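Local coordinates for inhibitor from Tityus obscurus scorpion venom (TopI1) (Tityus, PDB 6MRQ), which acts as a small disulfide-rich venom inhibitor, probably of a protease, and binds another protein chain, at residues K3-Y8 and G20-G25. Sequence-based numbering, arbitrary orientation.
Sequences KRCKTY and GKCEFG
A covalent tie, Cys5–Cys22, joins the N-terminal loop to strand 21-23. The SG of Cys22 stands anti to its backbone N (chi1 -179°), whereas that of Cys5 takes the crowded position between backbone N and carbonyl carbon. Beyond the sulfurs, the Cys22 CB packs against the backbone of Thr7, 3.6 Å from its C.

Polar contacts gather on the O of Gly25. Cys5 N donates a hydrogen bond to this O, 2.9 Å from N to O, coming from 46° above the carbonyl plane; Arg4 adds a CA-H contact to it, with CA 3.2 Å away. A water donates to the same O and accepts from Arg4 NH1, 3.0 Å away, at the in-plane edge of the guanidinium.

At the other end, Tyr8 lays one ring face over the Gly20–Lys21 peptide, Gly20 C lying 3.4 Å above the ring plane, offset toward the rim. With no side chain on Gly20, the phenol passes close: its OH is 3.4 Å from Gly20 CA and hydrogen-bonds Arg18 O.

In this cysteine-stabilised alpha/beta fold, Cys11–Cys27 and Cys15–Cys29 complete the disulfides; Cys5 also packs on Cys27 of strand 26-28, antiparallel partner of 21-23, and Tyr8 on Cys15 of helix 12-15.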
loop_
_atom_site.group_PDB
_atom_site.type_symbol
_atom_site.label_atom_id
_atom_site.label_comp_id
_atom_site.label_asym_id
_atom_site.label_seq_id
_atom_site.Cartn_x
_atom_site.Cartn_y
_atom_site.Cartn_z
ATOM N N LYS B 3 -7.118 7.801 -7.297
ATOM C CA LYS B 3 -7.172 8.473 -8.591
ATOM C C LYS B 3 -8.494 9.216 -8.650
ATOM O O LYS B 3 -9.553 8.595 -8.550
ATOM C CB LYS B 3 -7.086 7.455 -9.734
ATOM C CG LYS B 3 -7.325 8.033 -11.134
ATOM C CD LYS B 3 -6.087 8.737 -11.685
ATOM C CE LYS B 3 -6.385 9.481 -12.985
ATOM N NZ LYS B 3 -7.197 10.702 -12.746
ATOM N N ARG B 4 -8.442 10.534 -8.800
ATOM C CA ARG B 4 -9.667 11.307 -8.922
ATOM C C ARG B 4 -10.251 11.138 -10.322
ATOM O O ARG B 4 -9.549 10.814 -11.285
ATOM C CB ARG B 4 -9.397 12.779 -8.616
ATOM C CG ARG B 4 -9.114 13.077 -7.140
ATOM C CD ARG B 4 -8.836 14.557 -6.934
ATOM N NE ARG B 4 -8.690 14.929 -5.529
ATOM C CZ ARG B 4 -9.686 15.340 -4.749
ATOM N NH1 ARG B 4 -10.922 15.428 -5.223
ATOM N NH2 ARG B 4 -9.445 15.666 -3.487
ATOM N N CYS B 5 -11.558 11.347 -10.426
ATOM C CA CYS B 5 -12.246 11.125 -11.687
ATOM C C CYS B 5 -13.544 11.912 -11.673
ATOM O O CYS B 5 -14.067 12.267 -10.614
ATOM C CB CYS B 5 -12.541 9.635 -11.893
ATOM S SG CYS B 5 -13.466 8.936 -10.499
ATOM N N LYS B 6 -14.060 12.173 -12.872
ATOM C CA LYS B 6 -15.430 12.635 -13.047
ATOM C C LYS B 6 -16.323 11.560 -13.639
ATOM O O LYS B 6 -17.514 11.512 -13.316
ATOM C CB LYS B 6 -15.466 13.863 -13.968
ATOM C CG LYS B 6 -14.779 15.098 -13.390
ATOM C CD LYS B 6 -15.641 15.772 -12.328
ATOM C CE LYS B 6 -15.043 17.099 -11.869
ATOM N NZ LYS B 6 -13.827 16.919 -11.031
ATOM N N THR B 7 -15.766 10.713 -14.502
ATOM C CA THR B 7 -16.463 9.566 -15.059
ATOM C C THR B 7 -15.514 8.376 -14.993
ATOM O O THR B 7 -14.303 8.532 -14.813
ATOM C CB THR B 7 -16.870 9.786 -16.524
ATOM O OG1 THR B 7 -15.699 9.765 -17.350
ATOM C CG2 THR B 7 -17.608 11.111 -16.697
ATOM N N TYR B 8 -16.066 7.176 -15.151
ATOM C CA TYR B 8 -15.218 5.994 -15.028
ATOM C C TYR B 8 -14.195 5.900 -16.155
ATOM O O TYR B 8 -13.135 5.294 -15.960
ATOM C CB TYR B 8 -16.060 4.725 -14.908
ATOM C CG TYR B 8 -15.258 3.533 -14.436
ATOM C CD1 TYR B 8 -14.562 3.571 -13.229
ATOM C CD2 TYR B 8 -15.183 2.372 -15.195
ATOM C CE1 TYR B 8 -13.819 2.495 -12.800
ATOM C CE2 TYR B 8 -14.448 1.288 -14.771
ATOM C CZ TYR B 8 -13.770 1.357 -13.570
ATOM O OH TYR B 8 -13.035 0.288 -13.134
ATOM N N GLY B 20 -15.857 -1.147 -12.482
ATOM C CA GLY B 20 -15.860 -0.245 -11.347
ATOM C C GLY B 20 -16.718 0.973 -11.620
ATOM O O GLY B 20 -17.562 0.969 -12.518
ATOM N N LYS B 21 -16.478 2.013 -10.830
ATOM C CA LYS B 21 -17.249 3.235 -10.949
ATOM C C LYS B 21 -16.401 4.399 -10.468
ATOM O O LYS B 21 -15.424 4.221 -9.733
ATOM C CB LYS B 21 -18.547 3.166 -10.137
ATOM C CG LYS B 21 -18.356 2.884 -8.651
ATOM C CD LYS B 21 -19.700 2.678 -7.955
ATOM C CE LYS B 21 -19.522 2.206 -6.514
ATOM N NZ LYS B 21 -20.839 1.981 -5.841
ATOM N N CYS B 22 -16.782 5.593 -10.915
ATOM C CA CYS B 22 -16.256 6.846 -10.389
ATOM C C CYS B 22 -17.266 7.361 -9.374
ATOM O O CYS B 22 -18.384 7.725 -9.741
ATOM C CB CYS B 22 -16.068 7.870 -11.505
ATOM S SG CYS B 22 -15.407 9.422 -10.902
ATOM N N GLU B 23 -16.873 7.405 -8.102
ATOM C CA GLU B 23 -17.810 7.720 -7.034
ATOM C C GLU B 23 -17.080 8.500 -5.959
ATOM O O GLU B 23 -15.908 8.233 -5.681
ATOM C CB GLU B 23 -18.389 6.429 -6.446
ATOM C CG GLU B 23 -19.452 6.604 -5.388
ATOM C CD GLU B 23 -19.946 5.262 -4.874
ATOM O OE1 GLU B 23 -19.171 4.572 -4.175
ATOM O OE2 GLU B 23 -21.087 4.890 -5.198
ATOM N N PHE B 24 -17.781 9.459 -5.354
ATOM C CA PHE B 24 -17.192 10.335 -4.340
ATOM C C PHE B 24 -15.900 10.964 -4.852
ATOM O O PHE B 24 -14.959 11.204 -4.090
ATOM C CB PHE B 24 -16.965 9.593 -3.020
ATOM C CG PHE B 24 -18.175 8.839 -2.526
ATOM C CD1 PHE B 24 -19.456 9.275 -2.812
ATOM C CD2 PHE B 24 -18.023 7.686 -1.776
ATOM C CE1 PHE B 24 -20.557 8.569 -2.353
ATOM C CE2 PHE B 24 -19.121 6.986 -1.317
ATOM C CZ PHE B 24 -20.387 7.428 -1.604
ATOM N N GLY B 25 -15.845 11.212 -6.160
ATOM C CA GLY B 25 -14.726 11.882 -6.782
ATOM C C GLY B 25 -13.547 11.007 -7.137
ATOM O O GLY B 25 -12.560 11.523 -7.680
HETATM O O HOH W 1 -12.356 14.274 -7.533
#